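Local coordinates for CT296 (Chlamydia trachomatis, PDB 3QH6), which is of unknown function but resembles Fe(II) 2-oxoglutarate-dependent enzymes in its fold, at residues A[19-29]-A[122-133]; A[107-118]-A[142-152]. All coordinates share one frame; numbering follows the deposited sequence.

Interaction 1 of 2, residues A[19-29]-A[122-133]; sequences GHILFEGLAPV and AGWGLFFSGEYP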
loop_
_atom_site.group_PDB
_atom_site.type_symbol
_atom_site.label_atom_id
_atom_site.label_comp_id
_atom_site.label_asym_id
_atom_site.label_seq_id
_atom_site.Cartn_x
_atom_site.Cartn_y
_atom_site.Cartn_z
ATOM N N GLY A 19 0.024 2.167 -15.577
ATOM C CA GLY A 19 -0.299 3.024 -14.430
ATOM C C GLY A 19 -0.496 2.333 -13.075
ATOM O O GLY A 19 -0.942 2.938 -12.116
ATOM N N HIS A 20 -0.152 1.045 -12.981
ATOM C CA HIS A 20 -0.193 0.374 -11.714
ATOM C C HIS A 20 0.744 -0.815 -11.858
ATOM O O HIS A 20 1.095 -1.204 -12.985
ATOM C CB HIS A 20 -1.608 -0.140 -11.363
ATOM C CG HIS A 20 -2.113 -1.210 -12.293
ATOM N ND1 HIS A 20 -3.011 -0.951 -13.312
ATOM C CD2 HIS A 20 -1.837 -2.536 -12.364
ATOM C CE1 HIS A 20 -3.254 -2.075 -13.977
ATOM N NE2 HIS A 20 -2.563 -3.050 -13.414
ATOM N N ILE A 21 1.108 -1.378 -10.736
ATOM C CA ILE A 21 1.814 -2.675 -10.746
ATOM C C ILE A 21 1.533 -3.382 -9.437
ATOM O O ILE A 21 1.590 -2.779 -8.347
ATOM C CB ILE A 21 3.340 -2.483 -10.978
ATOM C CG1 ILE A 21 4.055 -3.828 -10.976
ATOM C CG2 ILE A 21 3.970 -1.556 -9.921
ATOM C CD1 ILE A 21 5.521 -3.769 -11.519
ATOM N N LEU A 22 1.237 -4.672 -9.533
ATOM C CA LEU A 22 0.910 -5.498 -8.372
ATOM C C LEU A 22 2.081 -6.385 -8.004
ATOM O O LEU A 22 2.606 -7.074 -8.879
ATOM C CB LEU A 22 -0.285 -6.408 -8.770
ATOM C CG LEU A 22 -0.686 -7.455 -7.717
ATOM C CD1 LEU A 22 -1.074 -6.792 -6.408
ATOM C CD2 LEU A 22 -1.845 -8.335 -8.211
ATOM N N PHE A 23 2.480 -6.397 -6.726
ATOM C CA PHE A 23 3.599 -7.250 -6.256
ATOM C C PHE A 23 3.138 -8.245 -5.224
ATOM O O PHE A 23 2.540 -7.864 -4.212
ATOM C CB PHE A 23 4.704 -6.397 -5.574
ATOM C CG PHE A 23 5.545 -5.602 -6.529
ATOM C CD1 PHE A 23 5.321 -4.260 -6.730
ATOM C CD2 PHE A 23 6.581 -6.203 -7.212
ATOM C CE1 PHE A 23 6.095 -3.534 -7.618
ATOM C CE2 PHE A 23 7.341 -5.471 -8.090
ATOM C CZ PHE A 23 7.111 -4.155 -8.283
ATOM N N GLU A 24 3.474 -9.515 -5.435
ATOM C CA GLU A 24 3.343 -10.511 -4.386
ATOM C C GLU A 24 4.441 -10.306 -3.352
ATOM O O GLU A 24 5.577 -10.002 -3.709
ATOM C CB GLU A 24 3.476 -11.930 -4.973
ATOM C CG GLU A 24 3.270 -13.019 -3.928
ATOM C CD GLU A 24 3.343 -14.439 -4.493
ATOM O OE1 GLU A 24 3.488 -14.601 -5.731
ATOM O OE2 GLU A 24 3.247 -15.387 -3.677
ATOM N N GLY A 25 4.101 -10.500 -2.085
ATOM C CA GLY A 25 5.070 -10.433 -0.994
ATOM C C GLY A 25 5.785 -9.095 -0.857
ATOM O O GLY A 25 6.985 -9.038 -0.596
ATOM N N LEU A 26 5.051 -8.006 -1.033
ATOM C CA LEU A 26 5.633 -6.671 -0.940
ATOM C C LEU A 26 6.079 -6.369 0.492
ATOM O O LEU A 26 7.149 -5.811 0.711
ATOM C CB LEU A 26 4.618 -5.628 -1.421
ATOM C CG LEU A 26 5.066 -4.163 -1.512
ATOM C CD1 LEU A 26 6.270 -4.020 -2.429
ATOM C CD2 LEU A 26 3.922 -3.290 -2.014
ATOM N N ALA A 27 5.245 -6.749 1.459
ATOM C CA ALA A 27 5.487 -6.471 2.867
ATOM C C ALA A 27 5.418 -7.790 3.643
ATOM O O ALA A 27 4.625 -8.658 3.275
ATOM C CB ALA A 27 4.446 -5.499 3.381
ATOM N N PRO A 28 6.244 -7.942 4.707
ATOM C CA PRO A 28 6.261 -9.182 5.493
ATOM C C PRO A 28 4.881 -9.494 6.030
ATOM O O PRO A 28 4.238 -8.630 6.616
ATOM C CB PRO A 28 7.213 -8.862 6.650
ATOM C CG PRO A 28 8.061 -7.734 6.171
ATOM C CD PRO A 28 7.147 -6.927 5.281
ATOM N N VAL A 29 4.438 -10.724 5.837
ATOM C CA VAL A 29 3.088 -11.113 6.223
ATOM C C VAL A 29 2.823 -10.955 7.720
ATOM O O VAL A 29 1.703 -10.645 8.116
ATOM C CB VAL A 29 2.796 -12.559 5.773
ATOM C CG1 VAL A 29 1.599 -13.142 6.543
ATOM C CG2 VAL A 29 2.577 -12.597 4.265
ATOM N N ALA A 122 -2.450 -11.599 2.006
ATOM C CA ALA A 122 -1.753 -10.747 2.962
ATOM C C ALA A 122 -0.357 -10.386 2.435
ATOM O O ALA A 122 0.314 -11.217 1.841
ATOM C CB ALA A 122 -1.650 -11.442 4.332
ATOM N N GLY A 123 0.080 -9.148 2.651
ATOM C CA GLY A 123 1.407 -8.736 2.202
ATOM C C GLY A 123 1.538 -8.350 0.729
ATOM O O GLY A 123 2.555 -7.754 0.362
ATOM N N TRP A 124 0.555 -8.696 -0.108
ATOM C CA TRP A 124 0.522 -8.254 -1.525
ATOM C C TRP A 124 0.250 -6.746 -1.558
ATOM O O TRP A 124 -0.524 -6.250 -0.750
ATOM C CB TRP A 124 -0.576 -8.968 -2.323
ATOM C CG TRP A 124 -0.309 -10.433 -2.691
ATOM C CD1 TRP A 124 0.012 -11.460 -1.841
ATOM C CD2 TRP A 124 -0.389 -11.009 -4.002
ATOM N NE1 TRP A 124 0.146 -12.640 -2.547
ATOM C CE2 TRP A 124 -0.095 -12.389 -3.875
ATOM C CE3 TRP A 124 -0.676 -10.493 -5.273
ATOM C CZ2 TRP A 124 -0.079 -13.257 -4.978
ATOM C CZ3 TRP A 124 -0.657 -11.358 -6.370
ATOM C CH2 TRP A 124 -0.353 -12.726 -6.211
ATOM N N GLY A 125 0.899 -6.007 -2.446
ATOM C CA GLY A 125 0.597 -4.583 -2.551
ATOM C C GLY A 125 0.503 -4.116 -3.993
ATOM O O GLY A 125 1.166 -4.642 -4.869
ATOM N N LEU A 126 -0.340 -3.120 -4.232
ATOM C CA LEU A 126 -0.560 -2.568 -5.564
ATOM C C LEU A 126 -0.153 -1.103 -5.554
ATOM O O LEU A 126 -0.698 -0.339 -4.752
ATOM C CB LEU A 126 -2.063 -2.712 -5.947
ATOM C CG LEU A 126 -2.557 -2.095 -7.275
ATOM C CD1 LEU A 126 -1.946 -2.823 -8.482
ATOM C CD2 LEU A 126 -4.078 -2.119 -7.379
ATOM N N PHE A 127 0.826 -0.709 -6.378
ATOM C CA PHE A 127 1.120 0.710 -6.554
ATOM C C PHE A 127 0.236 1.189 -7.703
ATOM O O PHE A 127 0.157 0.515 -8.720
ATOM C CB PHE A 127 2.545 0.972 -6.993
ATOM C CG PHE A 127 3.593 0.648 -5.938
ATOM C CD1 PHE A 127 4.016 -0.667 -5.754
ATOM C CD2 PHE A 127 4.175 1.672 -5.185
ATOM C CE1 PHE A 127 5.022 -0.979 -4.822
ATOM C CE2 PHE A 127 5.183 1.375 -4.231
ATOM C CZ PHE A 127 5.593 0.060 -4.043
ATOM N N PHE A 128 -0.373 2.363 -7.590
ATOM C CA PHE A 128 -1.176 2.862 -8.696
ATOM C C PHE A 128 -1.361 4.360 -8.557
ATOM O O PHE A 128 -1.148 4.915 -7.487
ATOM C CB PHE A 128 -2.570 2.188 -8.713
ATOM C CG PHE A 128 -3.450 2.519 -7.495
ATOM C CD1 PHE A 128 -4.437 3.501 -7.577
ATOM C CD2 PHE A 128 -3.298 1.826 -6.293
ATOM C CE1 PHE A 128 -5.239 3.797 -6.480
ATOM C CE2 PHE A 128 -4.085 2.117 -5.184
ATOM C CZ PHE A 128 -5.062 3.106 -5.275
ATOM N N SER A 129 -1.800 5.030 -9.621
ATOM C CA SER A 129 -2.181 6.414 -9.434
ATOM C C SER A 129 -3.584 6.630 -9.946
ATOM O O SER A 129 -4.080 5.859 -10.731
ATOM C CB SER A 129 -1.162 7.382 -10.059
ATOM O OG SER A 129 -1.392 7.595 -11.419
ATOM N N GLY A 130 -4.228 7.677 -9.473
ATOM C CA GLY A 130 -5.620 7.922 -9.856
ATOM C C GLY A 130 -6.603 6.963 -9.199
ATOM O O GLY A 130 -6.392 6.506 -8.089
ATOM N N GLU A 131 -7.695 6.660 -9.884
ATOM C CA GLU A 131 -8.736 5.757 -9.340
ATOM C C GLU A 131 -8.205 4.326 -9.169
ATOM O O GLU A 131 -7.370 3.869 -9.948
ATOM C CB GLU A 131 -9.950 5.749 -10.284
ATOM C CG GLU A 131 -10.483 7.186 -10.547
ATOM C CD GLU A 131 -11.976 7.311 -10.348
ATOM O OE1 GLU A 131 -12.668 6.269 -10.392
ATOM O OE2 GLU A 131 -12.457 8.454 -10.155
ATOM N N TYR A 132 -8.714 3.622 -8.167
ATOM C CA TYR A 132 -8.341 2.230 -7.956
ATOM C C TYR A 132 -8.671 1.422 -9.211
ATOM O O TYR A 132 -9.796 1.517 -9.736
ATOM C CB TYR A 132 -9.081 1.659 -6.736
ATOM C CG TYR A 132 -8.579 0.298 -6.328
ATOM C CD1 TYR A 132 -7.334 0.166 -5.719
ATOM C CD2 TYR A 132 -9.345 -0.849 -6.528
ATOM C CE1 TYR A 132 -6.863 -1.057 -5.342
ATOM C CE2 TYR A 132 -8.870 -2.092 -6.154
ATOM C CZ TYR A 132 -7.624 -2.181 -5.563
ATOM O OH TYR A 132 -7.113 -3.386 -5.166
ATOM N N PRO A 133 -7.698 0.630 -9.708
ATOM C CA PRO A 133 -7.916 -0.108 -10.963
ATOM C C PRO A 133 -8.767 -1.339 -10.786
ATOM O O PRO A 133 -8.534 -2.159 -9.887
ATOM C CB PRO A 133 -6.494 -0.500 -11.389
ATOM C CG PRO A 133 -5.733 -0.530 -10.172
ATOM C CD PRO A 133 -6.293 0.543 -9.276
HETATM O O HOH W 1 0.289 5.872 -12.592
#

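Interaction 2 of 2, residues A[107-118]-A[142-152]; sequences DDCDCSVLLCLS and GDTAIILRFSS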
loop_
_atom_site.group_PDB
_atom_site.type_symbol
_atom_site.label_atom_id
_atom_site.label_comp_id
_atom_site.label_asym_id
_atom_site.label_seq_id
_atom_site.Cartn_x
_atom_site.Cartn_y
_atom_site.Cartn_z
ATOM N N ASP A 107 -8.182 9.817 -5.184
ATOM C CA ASP A 107 -7.298 10.721 -4.458
ATOM C C ASP A 107 -6.266 11.184 -5.471
ATOM O O ASP A 107 -5.781 10.389 -6.272
ATOM C CB ASP A 107 -6.623 9.965 -3.283
ATOM C CG ASP A 107 -5.795 10.871 -2.382
ATOM O OD1 ASP A 107 -4.760 11.383 -2.847
ATOM O OD2 ASP A 107 -6.134 11.014 -1.182
ATOM N N ASP A 108 -5.948 12.472 -5.472
ATOM C CA ASP A 108 -5.088 13.016 -6.523
ATOM C C ASP A 108 -3.598 12.962 -6.172
ATOM O O ASP A 108 -2.780 13.574 -6.889
ATOM C CB ASP A 108 -5.508 14.474 -6.883
ATOM C CG ASP A 108 -5.176 15.477 -5.785
ATOM O OD1 ASP A 108 -4.898 15.050 -4.645
ATOM O OD2 ASP A 108 -5.221 16.704 -6.052
ATOM N N CYS A 109 -3.228 12.202 -5.131
ATOM C CA CYS A 109 -1.808 12.091 -4.742
ATOM C C CYS A 109 -0.916 11.531 -5.867
ATOM O O CYS A 109 -1.405 10.949 -6.827
ATOM C CB CYS A 109 -1.645 11.228 -3.464
ATOM S SG CYS A 109 -2.164 9.471 -3.705
ATOM N N ASP A 110 0.400 11.720 -5.755
ATOM C CA ASP A 110 1.329 11.243 -6.781
ATOM C C ASP A 110 1.197 9.730 -6.973
ATOM O O ASP A 110 1.230 9.232 -8.089
ATOM C CB ASP A 110 2.779 11.581 -6.401
ATOM C CG ASP A 110 3.024 13.065 -6.288
ATOM O OD1 ASP A 110 2.399 13.694 -5.411
ATOM O OD2 ASP A 110 3.852 13.598 -7.064
ATOM N N CYS A 111 1.058 8.985 -5.879
ATOM C CA CYS A 111 1.027 7.512 -6.003
ATOM C C CYS A 111 0.327 6.919 -4.796
ATOM O O CYS A 111 0.580 7.352 -3.673
ATOM C CB CYS A 111 2.454 6.939 -6.075
ATOM S SG CYS A 111 2.492 5.158 -6.565
ATOM N N SER A 112 -0.549 5.940 -5.003
ATOM C CA SER A 112 -1.102 5.211 -3.858
ATOM C C SER A 112 -0.518 3.792 -3.743
ATOM O O SER A 112 -0.042 3.213 -4.729
ATOM C CB SER A 112 -2.635 5.156 -3.955
ATOM O OG SER A 112 -3.201 6.459 -3.954
ATOM N N VAL A 113 -0.596 3.204 -2.551
ATOM C CA VAL A 113 -0.272 1.793 -2.426
ATOM C C VAL A 113 -1.381 1.129 -1.660
ATOM O O VAL A 113 -1.747 1.579 -0.578
ATOM C CB VAL A 113 1.062 1.570 -1.684
ATOM C CG1 VAL A 113 1.265 0.050 -1.384
ATOM C CG2 VAL A 113 2.202 2.119 -2.506
ATOM N N LEU A 114 -1.938 0.071 -2.226
ATOM C CA LEU A 114 -2.938 -0.714 -1.514
ATOM C C LEU A 114 -2.174 -1.901 -0.970
ATOM O O LEU A 114 -1.591 -2.649 -1.725
ATOM C CB LEU A 114 -4.059 -1.157 -2.482
ATOM C CG LEU A 114 -5.212 -2.033 -1.964
ATOM C CD1 LEU A 114 -4.722 -3.379 -1.431
ATOM C CD2 LEU A 114 -5.983 -1.313 -0.911
ATOM N N LEU A 115 -2.150 -2.061 0.342
ATOM C CA LEU A 115 -1.450 -3.198 0.932
ATOM C C LEU A 115 -2.453 -4.115 1.597
ATOM O O LEU A 115 -3.195 -3.688 2.460
ATOM C CB LEU A 115 -0.444 -2.670 1.939
ATOM C CG LEU A 115 0.463 -3.658 2.657
ATOM C CD1 LEU A 115 1.382 -4.436 1.706
ATOM C CD2 LEU A 115 1.272 -2.845 3.611
ATOM N N CYS A 116 -2.507 -5.369 1.181
ATOM C CA CYS A 116 -3.469 -6.296 1.780
ATOM C C CYS A 116 -2.916 -6.799 3.144
ATOM O O CYS A 116 -1.727 -7.151 3.243
ATOM C CB CYS A 116 -3.774 -7.430 0.812
ATOM S SG CYS A 116 -4.944 -8.616 1.490
ATOM N N LEU A 117 -3.757 -6.785 4.190
ATOM C CA LEU A 117 -3.301 -7.022 5.572
ATOM C C LEU A 117 -3.564 -8.451 6.046
ATOM O O LEU A 117 -2.916 -8.915 6.984
ATOM C CB LEU A 117 -3.959 -6.037 6.571
ATOM C CG LEU A 117 -3.591 -4.555 6.430
ATOM C CD1 LEU A 117 -4.217 -3.741 7.553
ATOM C CD2 LEU A 117 -2.071 -4.357 6.413
ATOM N N SER A 118 -4.523 -9.137 5.426
ATOM C CA SER A 118 -4.922 -10.449 5.910
ATOM C C SER A 118 -5.441 -11.370 4.806
ATOM O O SER A 118 -5.685 -10.943 3.668
ATOM C CB SER A 118 -5.997 -10.296 6.988
ATOM O OG SER A 118 -7.212 -9.831 6.424
ATOM N N GLY A 142 -13.719 -11.576 4.290
ATOM C CA GLY A 142 -13.194 -11.655 5.641
ATOM C C GLY A 142 -11.939 -10.825 5.884
ATOM O O GLY A 142 -11.483 -10.713 7.020
ATOM N N ASP A 143 -11.380 -10.237 4.828
ATOM C CA ASP A 143 -10.029 -9.683 4.903
ATOM C C ASP A 143 -10.061 -8.176 4.789
ATOM O O ASP A 143 -11.073 -7.610 4.406
ATOM C CB ASP A 143 -9.150 -10.247 3.792
ATOM C CG ASP A 143 -9.113 -11.767 3.781
ATOM O OD1 ASP A 143 -9.290 -12.370 4.860
ATOM O OD2 ASP A 143 -8.910 -12.353 2.688
ATOM N N THR A 144 -8.950 -7.514 5.103
ATOM C CA THR A 144 -8.913 -6.067 4.981
ATOM C C THR A 144 -7.623 -5.593 4.315
ATOM O O THR A 144 -6.708 -6.366 4.047
ATOM C CB THR A 144 -9.039 -5.354 6.361
ATOM O OG1 THR A 144 -7.826 -5.527 7.111
ATOM C CG2 THR A 144 -10.227 -5.886 7.158
ATOM N N ALA A 145 -7.562 -4.302 4.044
ATOM C CA ALA A 145 -6.414 -3.734 3.385
ATOM C C ALA A 145 -6.260 -2.312 3.869
ATOM O O ALA A 145 -7.166 -1.751 4.498
ATOM C CB ALA A 145 -6.601 -3.780 1.865
ATOM N N ILE A 146 -5.107 -1.724 3.595
ATOM C CA ILE A 146 -4.910 -0.319 3.933
ATOM C C ILE A 146 -4.420 0.407 2.686
ATOM O O ILE A 146 -3.553 -0.090 1.966
ATOM C CB ILE A 146 -3.952 -0.126 5.156
ATOM C CG1 ILE A 146 -3.888 1.353 5.577
ATOM C CG2 ILE A 146 -2.513 -0.684 4.906
ATOM C CD1 ILE A 146 -3.142 1.526 6.891
ATOM N N ILE A 147 -5.065 1.530 2.361
ATOM C CA ILE A 147 -4.631 2.319 1.234
ATOM C C ILE A 147 -3.771 3.443 1.777
ATOM O O ILE A 147 -4.128 4.100 2.749
ATOM C CB ILE A 147 -5.823 2.875 0.398
ATOM C CG1 ILE A 147 -5.282 3.681 -0.779
ATOM C CG2 ILE A 147 -6.788 3.706 1.249
ATOM C CD1 ILE A 147 -4.934 2.795 -1.988
ATOM N N LEU A 148 -2.618 3.626 1.152
ATOM C CA LEU A 148 -1.611 4.571 1.614
ATOM C C LEU A 148 -1.450 5.591 0.515
ATOM O O LEU A 148 -1.226 5.209 -0.621
ATOM C CB LEU A 148 -0.275 3.833 1.795
ATOM C CG LEU A 148 -0.327 2.683 2.816
ATOM C CD1 LEU A 148 0.935 1.828 2.705
ATOM C CD2 LEU A 148 -0.497 3.249 4.215
ATOM N N ARG A 149 -1.558 6.874 0.840
ATOM C CA ARG A 149 -1.456 7.904 -0.165
ATOM C C ARG A 149 -0.124 8.611 -0.043
ATOM O O ARG A 149 0.173 9.181 1.003
ATOM C CB ARG A 149 -2.593 8.933 0.016
ATOM C CG ARG A 149 -3.990 8.345 0.170
ATOM C CD ARG A 149 -4.415 7.567 -1.089
ATOM N NE ARG A 149 -5.845 7.264 -1.014
ATOM C CZ ARG A 149 -6.570 6.793 -2.010
ATOM N NH1 ARG A 149 -6.002 6.571 -3.184
ATOM N NH2 ARG A 149 -7.879 6.570 -1.835
ATOM N N PHE A 150 0.627 8.710 -1.141
ATOM C CA PHE A 150 1.962 9.325 -1.053
ATOM C C PHE A 150 2.031 10.585 -1.888
ATOM O O PHE A 150 1.597 10.577 -3.025
ATOM C CB PHE A 150 3.059 8.350 -1.533
ATOM C CG PHE A 150 3.236 7.158 -0.644
ATOM C CD1 PHE A 150 4.103 7.202 0.442
ATOM C CD2 PHE A 150 2.499 6.004 -0.850
ATOM C CE1 PHE A 150 4.245 6.077 1.302
ATOM C CE2 PHE A 150 2.654 4.905 -0.003
ATOM C CZ PHE A 150 3.514 4.950 1.063
ATOM N N SER A 151 2.610 11.654 -1.340
ATOM C CA SER A 151 2.605 12.944 -2.058
ATOM C C SER A 151 4.014 13.553 -2.074
ATOM O O SER A 151 4.778 13.438 -1.098
ATOM C CB SER A 151 1.608 13.924 -1.404
ATOM O OG SER A 151 1.591 15.182 -2.079
ATOM N N SER A 152 4.365 14.172 -3.197
ATOM C CA SER A 152 5.628 14.892 -3.316
ATOM C C SER A 152 5.422 16.345 -2.865
ATOM O O SER A 152 6.358 17.147 -2.878
ATOM C CB SER A 152 6.112 14.873 -4.769
ATOM O OG SER A 152 5.201 15.591 -5.613
#

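Interaction 1 of 2, residues A[19-29]-A[122-133]
W124 lays one face of its indole under the side chain of E24. E24 CB sits 3.9 Å from the centroid of the W124 six-membered ring, 16° off the ring normal, a CH-pi contact. E24 CG stands over the same face, nearer the rim. CG is anti to the backbone N (chi1 -177°) and the chain runs on extended, which takes the carboxylate out past the CZ2 rim of the indole. L22 comes to the indole at its edge, with CD2 3.7 Å from W124 CZ3. The backbones pair as antiparallel strands. F23 N to G125 O, 2.9 Å, is almost straight at 177°. I21 and F127 form the other hydrogen-bonded pair. Past the strand, A27 N bonds G123 O at 3.1 Å on a carbonyl lone pair. G123 has positive phi and no side chain, so A27 O and V29 CG2 can come close. On the face of I21 and F23, F23 CD1 meets the edge of the F127 ring, 3.8 Å from CE1, and L26 CD2 touches the same CE1. Strand 20-23 is outermost in the sheet. Helix 9-18 packs on I21, helix 77-85 covers F127 and L26, and strand 111-116 flanks strand 125-128 on its other side.

Interaction 2 of 2, residues A[107-118]-A[142-152]
R149 reaches across to S112 and D107. Its NH1 donates to S112 OG at 2.9 Å, with the oxygen close to the guanidinium plane. D107 CB lies over the centre of one guanidinium face, 3.4 Å from R149 CZ. The S112 bond in its plane and D107 over its face fix how the group is turned. The salt bridge from D107 OD2 to R149 NE is long, 3.8 Å, and the oxygen is well out of the guanidinium plane, so only charge acts there. The arginine chain bends at chi2 (-63°), bringing the guanidinium alongside S112.

D110 holds S152, just past the C-terminal end of strand 145-151. S152 N donates to D110 OD1 at 3.0 Å from above the carboxylate plane. S152 OG donates to D110 OD2 at 2.8 Å on the syn side.

Strands 111-116 and 145-151 are inner, adjacent strands of the antiparallel sheet, consistent with the double-stranded beta-helix core of the cupin clan. L115 N to I146 O, 2.9 Å, is nearly straight at 176°. D110 and C111 both face F150 in a classic beta bulge. The F150 ring sets its edge toward C111 O, and V113 CG2 touches F150 CE2 at 3.8 Å. On the other face, L114 CD2 packs on A145 CB. At the opposite end T144 N donates to S118 OG.

The second shell fixes these groups. D107 OD1 accepts from C109 N in an Asx turn, while OD2 pairs with R94. R149 NH2 donates to L105 O, and R87 pairs with D110 OD2. E36 bonds both S118 OG and T144 OG1. Helix 66-75 covers L115, I146, L148 and F150.

Interactions 1 and 2 lie in one five-stranded antiparallel sheet, their centres about 8 Å apart. The strand order is 20-23, 125-128, 111-116, 145-151, 91-98. Interaction 1 is the outer pair at one side, and interaction 2 is the next but one pairing. Strands 125-128 and 111-116 are neighbours and join them, with F128 O 2.8 Å from S112 N. Side chains also meet between the two: F127 CD2 is 3.4 Å from V113 CG2. Along the chain the segments alternate: 19-29, 107-118, 122-133, 142-152. The first strand of the chain thus closes onto a sheet formed largely by later residues, tying early and late parts into one core, consistent with a cupin-type fold.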